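Local coordinates for protein packaging enzyme P4 (Pseudomonas phage phi13, PDB 4BLP) that probably hydrolyses nucleoside triphosphates as a hexameric RecA-like motor that packages RNA into the particle of a double-stranded RNA phage, at residues A38-S44 / P113-N117; A81-L85 / L105-V109; A200-T205 / L249-L253. Where two conformers were deposited one is given. Residue numbers count along the deposited sequence, not the author numbering.

Contact 1: A38-S44 / P113-N117; sequences AVVEGSS and PQQNN
Two extended loops run side by side in the same direction and meet in a single parallel beta bridge, Gly-42 opposite Gln-115, with their CA atoms 4.2 Å apart. From Val-40 to Ser-43 the 38-44 chain keeps phi near -65 to -90° and psi near 135°; Ser-44 then turns to -95/0. Pro-113 (-69/137) leads in the second segment without touching the first. Gln-114 kinks the chain at -98/9. Its N gives a 2.8 Å hydrogen bond to a water that lies 3.3 Å from Ala-38 O, and its m,m side chain turns along the other backbone, CG 3.4 Å from Ala-38 O and CB 3.6 Å from Val-40 O. Gln-114 O accepts the bridge bond from Gly-42 N at 3.0 Å and also lies 3.4 Å from Glu-41 CA, a CA-H...O contact. Gln-115 (-58/134) starts away from 38-44, but its t,p rotamer curls back so that NE2 donates to Ser-43 O at 3.0 Å; NE2 also reaches Gly-57 O, while OE1 bonds Arg-120. Asn-116 (-61/137) completes the bridge, its N donating to Gly-42 O at 2.8 Å; from its t side chain ND2 donates to Ser-44 OG (chi1 p) at 2.9 Å. Asn-117 turns off at 50/45. The pair belongs to the hexamer interface: Glu-41 hydrogen-bonds Ser-44 and Asn-117 of a neighbouring subunit, and this chain's Ser-44 and Asn-117 hydrogen-bond Glu-41 of another, Ser-44 OG meeting its OE1 and Asn-117 ND2 its OE2.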
ATOM      1  N   ALA D  38      -5.602  19.881  23.998  1.00 17.64           N
ATOM      2  CA  ALA D  38      -5.981  18.509  24.393  1.00 18.35           C
ATOM      3  C   ALA D  38      -5.081  17.501  23.696  1.00 19.51           C
ATOM      4  O   ALA D  38      -4.796  17.673  22.514  1.00 17.95           O
ATOM      5  CB  ALA D  38      -7.429  18.236  24.011  1.00 19.43           C
ATOM      6  N   VAL D  39      -4.665  16.435  24.399  1.00 18.47           N
ATOM      7  CA  VAL D  39      -3.896  15.388  23.700  1.00 17.97           C
ATOM      8  C   VAL D  39      -4.743  14.111  23.656  1.00 18.87           C
ATOM      9  O   VAL D  39      -4.479  13.235  22.836  1.00 17.78           O
ATOM     10  CB  VAL D  39      -2.457  15.142  24.234  1.00 24.74           C
ATOM     11  CG1 VAL D  39      -1.520  16.285  23.858  1.00 25.03           C
ATOM     12  CG2 VAL D  39      -2.454  14.911  25.725  1.00 24.47           C
ATOM     13  N   VAL D  40      -5.832  14.057  24.450  1.00 14.05           N
ATOM     14  CA  VAL D  40      -6.796  12.964  24.357  1.00 14.11           C
ATOM     15  C   VAL D  40      -7.451  13.034  22.962  1.00 16.27           C
ATOM     16  O   VAL D  40      -7.863  14.131  22.536  1.00 15.96           O
ATOM     17  CB  VAL D  40      -7.853  13.037  25.500  1.00 18.64           C
ATOM     18  CG1 VAL D  40      -8.959  11.990  25.299  1.00 18.84           C
ATOM     19  CG2 VAL D  40      -7.178  12.855  26.860  1.00 19.76           C
ATOM     20  N   GLU D  41      -7.570  11.887  22.269  1.00  9.99           N
ATOM     21  CA  GLU D  41      -8.202  11.884  20.935  1.00 10.00           C
ATOM     22  C   GLU D  41      -9.701  12.167  21.081  1.00 14.82           C
ATOM     23  O   GLU D  41     -10.366  11.561  21.943  1.00 16.64           O
ATOM     24  CB  GLU D  41      -8.002  10.541  20.245  1.00 12.25           C
ATOM     25  CG  GLU D  41      -6.560  10.231  19.897  1.00 14.43           C
ATOM     26  CD  GLU D  41      -6.342   8.838  19.338  1.00 25.85           C
ATOM     27  OE1 GLU D  41      -7.181   7.932  19.556  1.00 28.56           O
ATOM     28  OE2 GLU D  41      -5.283   8.636  18.723  1.00 24.29           O
ATOM     29  N   GLY D  42     -10.201  13.076  20.268  1.00 11.61           N
ATOM     30  CA  GLY D  42     -11.612  13.466  20.302  1.00 12.21           C
ATOM     31  C   GLY D  42     -12.483  12.606  19.415  1.00 14.45           C
ATOM     32  O   GLY D  42     -12.115  12.270  18.293  1.00 11.79           O
ATOM     33  N   SER D  43     -13.649  12.230  19.917  1.00 11.65           N
ATOM     34  CA  SER D  43     -14.581  11.418  19.141  1.00 11.95           C
ATOM     35  C   SER D  43     -15.152  12.196  17.934  1.00 14.98           C
ATOM     36  O   SER D  43     -15.520  13.359  18.075  1.00 14.85           O
ATOM     37  CB  SER D  43     -15.742  10.979  20.032  1.00 15.25           C
ATOM     38  OG  SER D  43     -16.746  10.380  19.230  1.00 18.33           O
ATOM     39  N   SER D  44     -15.221  11.555  16.779  1.00 11.18           N
ATOM     40  CA  SER D  44     -15.850  12.168  15.591  1.00  9.72           C
ATOM     41  C   SER D  44     -17.316  11.738  15.453  1.00 14.44           C
ATOM     42  O   SER D  44     -17.979  12.193  14.525  1.00 13.76           O
ATOM     43  CB  SER D  44     -15.069  11.799  14.328  1.00 12.48           C
ATOM     44  OG  SER D  44     -15.001  10.389  14.187  1.00 14.69           O
ATOM     45  N   PRO D 113      -4.424  19.146  15.968  1.00  6.62           N
ATOM     46  CA  PRO D 113      -5.753  19.025  16.620  1.00  7.21           C
ATOM     47  C   PRO D 113      -6.061  17.541  16.743  1.00 11.57           C
ATOM     48  O   PRO D 113      -5.800  16.761  15.801  1.00 10.99           O
ATOM     49  CB  PRO D 113      -6.707  19.758  15.671  1.00  8.02           C
ATOM     50  CG  PRO D 113      -6.049  19.581  14.278  1.00  9.74           C
ATOM     51  CD  PRO D 113      -4.535  19.659  14.584  1.00  6.75           C
ATOM     52  N   GLN D 114      -6.594  17.142  17.917  1.00  8.77           N
ATOM     53  CA  GLN D 114      -6.727  15.706  18.185  1.00  9.20           C
ATOM     54  C   GLN D 114      -8.110  15.106  17.926  1.00 10.32           C
ATOM     55  O   GLN D 114      -8.314  13.900  18.153  1.00  9.92           O
ATOM     56  CB  GLN D 114      -6.251  15.404  19.611  1.00 11.08           C
ATOM     57  CG  GLN D 114      -4.700  15.629  19.771  1.00 12.11           C
ATOM     58  CD  GLN D 114      -3.845  14.846  18.775  1.00 16.85           C
ATOM     59  OE1 GLN D 114      -4.185  13.741  18.340  1.00 16.10           O
ATOM     60  NE2 GLN D 114      -2.701  15.369  18.414  1.00 13.85           N
ATOM     61  N   GLN D 115      -9.007  15.897  17.308  1.00  7.79           N
ATOM     62  CA  GLN D 115     -10.280  15.345  16.841  1.00  7.56           C
ATOM     63  C   GLN D 115      -9.987  14.202  15.857  1.00 10.15           C
ATOM     64  O   GLN D 115      -9.171  14.368  14.925  1.00 10.05           O
ATOM     65  CB  GLN D 115     -11.052  16.467  16.099  1.00  7.95           C
ATOM     66  CG  GLN D 115     -12.192  15.976  15.172  1.00  7.22           C
ATOM     67  CD  GLN D 115     -13.450  15.433  15.817  1.00 12.65           C
ATOM     68  OE1 GLN D 115     -14.314  14.936  15.099  1.00 11.90           O
ATOM     69  NE2 GLN D 115     -13.612  15.501  17.157  1.00 10.30           N
ATOM     70  N   ASN D 116     -10.667  13.085  16.017  1.00  9.25           N
ATOM     71  CA  ASN D 116     -10.498  11.980  15.051  1.00  8.46           C
ATOM     72  C   ASN D 116     -10.907  12.436  13.633  1.00 12.92           C
ATOM     73  O   ASN D 116     -11.926  13.124  13.485  1.00 10.43           O
ATOM     74  CB  ASN D 116     -11.386  10.794  15.472  1.00 11.88           C
ATOM     75  CG  ASN D 116     -11.257   9.597  14.575  1.00 24.61           C
ATOM     76  OD1 ASN D 116     -10.162   9.074  14.367  1.00 17.46           O
ATOM     77  ND2 ASN D 116     -12.360   9.201  13.966  1.00 17.89           N
ATOM     78  N   ASN D 117     -10.096  12.070  12.581  1.00 10.37           N
ATOM     79  CA  ASN D 117     -10.468  12.413  11.184  0.58  9.62           C
ATOM     80  C   ASN D 117     -10.826  13.888  11.052  1.00 10.67           C
ATOM     81  O   ASN D 117     -11.823  14.257  10.406  1.00 10.26           O
ATOM     82  CB  ASN D 117     -11.682  11.573  10.772  0.58 12.04           C
ATOM     83  CG  ASN D 117     -11.371  10.116  10.631  0.58 23.59           C
ATOM     84  OD1 ASN D 117     -10.212   9.735  10.468  0.58 13.82           O
ATOM     85  ND2 ASN D 117     -12.411   9.291  10.638  0.58 19.50           N
TER
HETATM   86  O   HOH W   1      -6.711  18.877  20.155  1.00 14.45           O

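Contact 2: A81-L85 / L105-V109; sequences ALSTL and LIRAV
Residues 81-85 form one regular helical turn, Leu-85 N bonding Ala-81 O at 3.0 Å, while 105-109 leave a short helix through tight turns, with Ala-108 N to Leu-105 O at 2.9 Å and Val-109 N to Ile-106 O at 3.1 Å. The two run in roughly opposite senses and splay apart, CA to CA 5.2 Å at Ala-81/Val-109 and 7.7 Å at Leu-85/Ile-106. This is apolar helix-to-turn packing that closes a helical excursion from the small antiparallel sheet, since helix 79-91 follows strand 73-78 and the 105-109 turn feeds strand 110-111, that strand's neighbour. Ala-81 lets the chains come close, its CB 4.0 Å from Ala-108 CB and 3.7 Å from Ala-108 O. Leu-82 (t,p) sets CD1 3.9 Å from Val-109 CG1; it also packs on helix 193-205. Leu-85 (m,t) enters the bend, CD2 3.7 Å from Leu-105 CD1 and CD1 3.6 Å from both Leu-105 O and Val-109 CG2, the latter set by chi1 t of Val-109.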
ATOM      1  N   ALA D  81      -2.877  32.914  20.806  1.00 11.07           N
ATOM      2  CA  ALA D  81      -1.727  32.358  21.547  1.00  9.88           C
ATOM      3  C   ALA D  81      -0.439  32.937  20.936  1.00 12.25           C
ATOM      4  O   ALA D  81       0.462  33.357  21.666  1.00 11.98           O
ATOM      5  CB  ALA D  81      -1.728  30.831  21.474  1.00 10.84           C
ATOM      6  N   LEU D  82      -0.395  33.037  19.583  1.00  9.30           N
ATOM      7  CA  LEU D  82       0.776  33.584  18.921  1.00  9.73           C
ATOM      8  C   LEU D  82       1.017  35.043  19.295  1.00 13.35           C
ATOM      9  O   LEU D  82       2.154  35.404  19.607  1.00 12.44           O
ATOM     10  CB  LEU D  82       0.639  33.455  17.389  1.00  9.70           C
ATOM     11  CG  LEU D  82       1.752  34.131  16.587  1.00 12.91           C
ATOM     12  CD1 LEU D  82       3.154  33.475  16.889  1.00 12.81           C
ATOM     13  CD2 LEU D  82       1.423  34.090  15.059  1.00 14.32           C
ATOM     14  N   SER D  83      -0.013  35.899  19.165  1.00 11.52           N
ATOM     15  CA  SER D  83       0.194  37.326  19.429  1.00 12.03           C
ATOM     16  C   SER D  83       0.526  37.561  20.894  1.00 14.22           C
ATOM     17  O   SER D  83       1.437  38.351  21.178  1.00 15.87           O
ATOM     18  CB  SER D  83      -1.028  38.145  18.986  1.00 15.86           C
ATOM     19  OG  SER D  83      -2.137  37.758  19.769  1.00 22.65           O
ATOM     20  N   THR D  84      -0.151  36.860  21.825  1.00 13.25           N
ATOM     21  CA  THR D  84       0.092  37.030  23.266  1.00 14.45           C
ATOM     22  C   THR D  84       1.541  36.631  23.629  1.00 14.19           C
ATOM     23  O   THR D  84       2.246  37.370  24.333  1.00 14.00           O
ATOM     24  CB  THR D  84      -0.915  36.159  24.091  1.00 20.58           C
ATOM     25  OG1 THR D  84      -2.204  36.700  23.884  1.00 27.07           O
ATOM     26  CG2 THR D  84      -0.618  36.211  25.628  1.00 23.40           C
ATOM     27  N   LEU D  85       1.945  35.439  23.214  1.00 11.49           N
ATOM     28  CA  LEU D  85       3.277  34.940  23.549  1.00 11.81           C
ATOM     29  C   LEU D  85       4.364  35.703  22.792  1.00 14.59           C
ATOM     30  O   LEU D  85       5.425  35.945  23.347  1.00 13.40           O
ATOM     31  CB  LEU D  85       3.359  33.420  23.287  1.00 10.89           C
ATOM     32  CG  LEU D  85       2.509  32.546  24.260  1.00 16.83           C
ATOM     33  CD1 LEU D  85       2.655  31.051  23.895  1.00 17.67           C
ATOM     34  CD2 LEU D  85       3.053  32.663  25.663  1.00 22.33           C
ATOM     35  N   LEU D 105       3.349  26.475  27.322  1.00 17.05           N
ATOM     36  CA  LEU D 105       2.417  27.368  26.641  1.00 15.33           C
ATOM     37  C   LEU D 105       2.632  27.379  25.159  1.00 12.52           C
ATOM     38  O   LEU D 105       1.693  27.579  24.392  1.00 13.12           O
ATOM     39  CB  LEU D 105       2.571  28.850  27.135  1.00 16.21           C
ATOM     40  CG  LEU D 105       2.207  29.218  28.534  1.00 23.02           C
ATOM     41  CD1 LEU D 105       2.419  30.706  28.736  1.00 22.16           C
ATOM     42  CD2 LEU D 105       0.765  28.832  28.879  1.00 26.81           C
ATOM     43  N   ILE D 106       3.906  27.231  24.728  1.00  9.35           N
ATOM     44  CA  ILE D 106       4.198  27.309  23.286  1.00  8.99           C
ATOM     45  C   ILE D 106       3.474  26.183  22.501  1.00 11.62           C
ATOM     46  O   ILE D 106       3.198  26.359  21.312  1.00 10.43           O
ATOM     47  CB  ILE D 106       5.736  27.297  23.101  1.00 12.77           C
ATOM     48  CG1 ILE D 106       6.295  28.690  23.557  1.00 14.20           C
ATOM     49  CG2 ILE D 106       6.171  26.979  21.646  1.00 13.45           C
ATOM     50  CD1 ILE D 106       7.867  28.685  23.854  1.00 18.86           C
ATOM     51  N   ARG D 107       3.083  25.095  23.165  1.00 10.85           N
ATOM     52  CA  ARG D 107       2.299  24.030  22.482  1.00 11.67           C
ATOM     53  C   ARG D 107       0.957  24.576  21.957  1.00 17.22           C
ATOM     54  O   ARG D 107       0.391  24.008  21.036  1.00 17.85           O
ATOM     55  CB  ARG D 107       2.019  22.889  23.469  1.00 14.59           C
ATOM     56  CG  ARG D 107       3.288  22.202  24.016  1.00 18.16           C
ATOM     57  CD  ARG D 107       2.877  21.239  25.136  1.00 30.91           C
ATOM     58  NE  ARG D 107       4.018  20.748  25.901  0.24 40.01           N
ATOM     59  CZ  ARG D 107       4.753  19.698  25.557  0.30 53.87           C
ATOM     60  NH1 ARG D 107       4.470  19.009  24.457  0.50 37.23           N
ATOM     61  NH2 ARG D 107       5.779  19.326  26.309  0.41 39.80           N
ATOM     62  N   ALA D 108       0.443  25.671  22.589  1.00 11.44           N
ATOM     63  CA  ALA D 108      -0.823  26.290  22.181  1.00 13.13           C
ATOM     64  C   ALA D 108      -0.739  27.054  20.851  1.00 14.25           C
ATOM     65  O   ALA D 108      -1.782  27.362  20.239  1.00 14.80           O
ATOM     66  CB  ALA D 108      -1.282  27.252  23.272  1.00 14.51           C
ATOM     67  N   VAL D 109       0.480  27.438  20.436  1.00  8.38           N
ATOM     68  CA  VAL D 109       0.666  28.290  19.258  1.00  7.32           C
ATOM     69  C   VAL D 109       0.455  27.482  17.966  1.00  9.62           C
ATOM     70  O   VAL D 109      -0.203  27.963  17.068  1.00 10.55           O
ATOM     71  CB  VAL D 109       2.061  28.981  19.262  1.00  9.90           C
ATOM     72  CG1 VAL D 109       2.264  29.828  17.979  1.00 10.29           C
ATOM     73  CG2 VAL D 109       2.238  29.850  20.512  1.00 10.40           C
TER

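Contact 3: A200-T205 / L249-L253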
ATOM      1  N   ALA D 200       9.434  29.345  15.233  1.00  8.39           N
ATOM      2  CA  ALA D 200       9.682  30.208  14.059  1.00  8.44           C
ATOM      3  C   ALA D 200       8.695  31.364  13.996  1.00  9.84           C
ATOM      4  O   ALA D 200       9.108  32.523  13.798  1.00  9.29           O
ATOM      5  CB  ALA D 200       9.602  29.376  12.770  1.00  8.17           C
ATOM      6  N   LEU D 201       7.392  31.065  14.122  1.00  9.07           N
ATOM      7  CA  LEU D 201       6.360  32.123  14.053  1.00  8.90           C
ATOM      8  C   LEU D 201       6.509  33.111  15.207  1.00 10.85           C
ATOM      9  O   LEU D 201       6.317  34.311  15.009  1.00 10.32           O
ATOM     10  CB  LEU D 201       4.952  31.510  14.065  1.00  8.50           C
ATOM     11  CG  LEU D 201       4.652  30.668  12.791  1.00  9.37           C
ATOM     12  CD1 LEU D 201       3.264  30.011  12.907  1.00  9.93           C
ATOM     13  CD2 LEU D 201       4.713  31.601  11.520  1.00  9.80           C
ATOM     14  N   LEU D 202       6.833  32.618  16.415  1.00  9.46           N
ATOM     15  CA  LEU D 202       7.025  33.528  17.563  1.00  8.73           C
ATOM     16  C   LEU D 202       8.200  34.482  17.335  1.00 11.30           C
ATOM     17  O   LEU D 202       8.061  35.704  17.530  1.00 11.61           O
ATOM     18  CB  LEU D 202       7.224  32.716  18.856  1.00  8.51           C
ATOM     19  CG  LEU D 202       5.929  32.128  19.432  1.00  9.33           C
ATOM     20  CD1 LEU D 202       6.268  30.932  20.409  1.00  9.99           C
ATOM     21  CD2 LEU D 202       5.153  33.203  20.168  1.00  9.24           C
ATOM     22  N   LEU D 203       9.338  33.952  16.913  1.00  9.77           N
ATOM     23  CA  LEU D 203      10.523  34.762  16.644  1.00  9.48           C
ATOM     24  C   LEU D 203      10.274  35.763  15.513  1.00 11.60           C
ATOM     25  O   LEU D 203      10.604  36.919  15.656  1.00 11.72           O
ATOM     26  CB  LEU D 203      11.694  33.854  16.273  1.00  9.11           C
ATOM     27  CG  LEU D 203      12.307  33.107  17.465  1.00 10.59           C
ATOM     28  CD1 LEU D 203      13.132  31.969  16.964  1.00 11.51           C
ATOM     29  CD2 LEU D 203      13.146  34.075  18.391  1.00 12.45           C
ATOM     30  N   ALA D 204       9.656  35.330  14.408  1.00  9.66           N
ATOM     31  CA  ALA D 204       9.392  36.243  13.284  1.00 10.10           C
ATOM     32  C   ALA D 204       8.393  37.337  13.693  1.00 12.74           C
ATOM     33  O   ALA D 204       8.572  38.517  13.340  1.00 12.80           O
ATOM     34  CB  ALA D 204       8.875  35.444  12.088  1.00 10.66           C
ATOM     35  N   THR D 205       7.362  36.969  14.477  1.00 10.11           N
ATOM     36  CA  THR D 205       6.360  37.943  14.951  1.00  9.84           C
ATOM     37  C   THR D 205       7.048  38.967  15.868  1.00 15.59           C
ATOM     38  O   THR D 205       6.665  40.165  15.863  1.00 13.84           O
ATOM     39  CB  THR D 205       5.188  37.209  15.639  1.00 12.35           C
ATOM     40  OG1 THR D 205       4.560  36.364  14.652  1.00 12.21           O
ATOM     41  CG2 THR D 205       4.111  38.164  16.201  1.00  9.97           C
ATOM     42  N   LEU D 249      -0.084  35.671   8.595  1.00 10.56           N
ATOM     43  CA  LEU D 249       0.411  36.205   9.879  1.00 10.88           C
ATOM     44  C   LEU D 249       1.380  37.395   9.683  1.00 14.84           C
ATOM     45  O   LEU D 249       1.867  37.949  10.674  1.00 12.51           O
ATOM     46  CB  LEU D 249       1.087  35.056  10.661  1.00 11.09           C
ATOM     47  CG  LEU D 249       0.148  33.844  10.962  1.00 11.81           C
ATOM     48  CD1 LEU D 249       0.919  32.696  11.561  1.00 12.94           C
ATOM     49  CD2 LEU D 249      -1.023  34.276  11.889  1.00 13.90           C
ATOM     50  N   GLY D 250       1.616  37.774   8.426  1.00 10.86           N
ATOM     51  CA  GLY D 250       2.472  38.909   8.067  1.00 12.23           C
ATOM     52  C   GLY D 250       3.937  38.731   8.457  1.00 14.65           C
ATOM     53  O   GLY D 250       4.629  39.706   8.749  1.00 14.50           O
ATOM     54  N   VAL D 251       4.439  37.504   8.401  1.00 10.30           N
ATOM     55  CA  VAL D 251       5.829  37.226   8.757  1.00  8.87           C
ATOM     56  C   VAL D 251       6.562  36.612   7.584  1.00 13.52           C
ATOM     57  O   VAL D 251       5.937  36.109   6.640  1.00 13.23           O
ATOM     58  CB  VAL D 251       5.947  36.306  10.015  1.00 12.02           C
ATOM     59  CG1 VAL D 251       5.327  36.979  11.246  1.00 12.02           C
ATOM     60  CG2 VAL D 251       5.348  34.897   9.769  1.00 11.47           C
ATOM     61  N   LEU D 252       7.899  36.607   7.681  1.00  9.65           N
ATOM     62  CA  LEU D 252       8.738  35.933   6.697  1.00 10.68           C
ATOM     63  C   LEU D 252       9.611  34.921   7.420  1.00 11.89           C
ATOM     64  O   LEU D 252      10.313  35.291   8.379  1.00 11.27           O
ATOM     65  CB  LEU D 252       9.613  36.932   5.906  1.00 11.79           C
ATOM     66  CG  LEU D 252      10.637  36.277   4.965  1.00 15.41           C
ATOM     67  CD1 LEU D 252       9.930  35.590   3.787  1.00 14.97           C
ATOM     68  CD2 LEU D 252      11.574  37.353   4.375  1.00 16.83           C
ATOM     69  N   LEU D 253       9.552  33.659   6.998  1.00  8.81           N
ATOM     70  CA  LEU D 253      10.429  32.610   7.508  1.00  8.95           C
ATOM     71  C   LEU D 253      11.393  32.243   6.400  1.00 12.55           C
ATOM     72  O   LEU D 253      11.013  32.276   5.227  1.00 12.16           O
ATOM     73  CB  LEU D 253       9.666  31.327   7.960  1.00  9.18           C
ATOM     74  CG  LEU D 253       8.706  31.508   9.133  1.00 11.66           C
ATOM     75  CD1 LEU D 253       8.096  30.166   9.559  1.00 10.52           C
ATOM     76  CD2 LEU D 253       9.371  32.213  10.294  1.00 15.94           C
TER
HETATM   77  O   HOH W   2       2.333  37.459  13.350  1.00 17.47           O
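Small residues on the helix make the hollow here, and large ones from the strand side fill it. Leu-253 pushes its forked end between Ala-200 and Ala-204, one helical turn apart: CD1 lies 3.6 Å from Ala-200 CB, and CD2 sits 3.5 Å from Ala-200 O and 3.7 Å from Ala-204 CB. Next to it Val-251 packs on the same Ala-204, CB to CB at 3.7 Å, with CG2 against Leu-201 CD2 at 3.8 Å and CG1 against Thr-205 OG1 at 3.5 Å. Leu-201 supplies the opposing bump, its tip reaching over to Leu-249, CD1 to CD1 at 3.8 Å. This is the helix-on-sheet layering of a RecA-like P-loop NTPase core: helix 193-205 also covers strands 170-173 and 210-213, neighbours in the sheet to which 252-257 belongs. Between the helix 233-248 and that strand, Gly-250, at positive phi, forms a Schellman motif, and Val-251 then turns its side chain toward helix 193-205. The Leu-252 CA-to-CB bond points away from 200-205, and its side chain touches Trp-139. Beside Thr-205 a water bridges the segments, donating to Thr-205 OG1 and Leu-249 O (2.8 Å each), while Thr-205 OG1 donates to Leu-201 O at 2.7 Å.

Contacts 2 and 3 form one continuous apolar core, their centres about 12 Å apart. Helix 193-205 lies between strand 252-257 and helix 79-91: Leu-202 points away from 249-253, and its CD2 packs 3.6 Å from Leu-85 CB, while Leu-82 CD2 reaches Leu-249 CD1 at 3.8 Å. Contact 1 stands apart, about 20 Å from contact 2 and about 27 Å from contact 3 between centres. The chain leaving 105-109 passes through strand 110-111 straight into 113-117, linking the packed core to the subunit interface. Contact 3 meets the start of strand 147-152, whose far end leads to a probable Walker A P-loop. A glycerol, probably from crystallisation, lies about 4 Å from the Val-251 side chain.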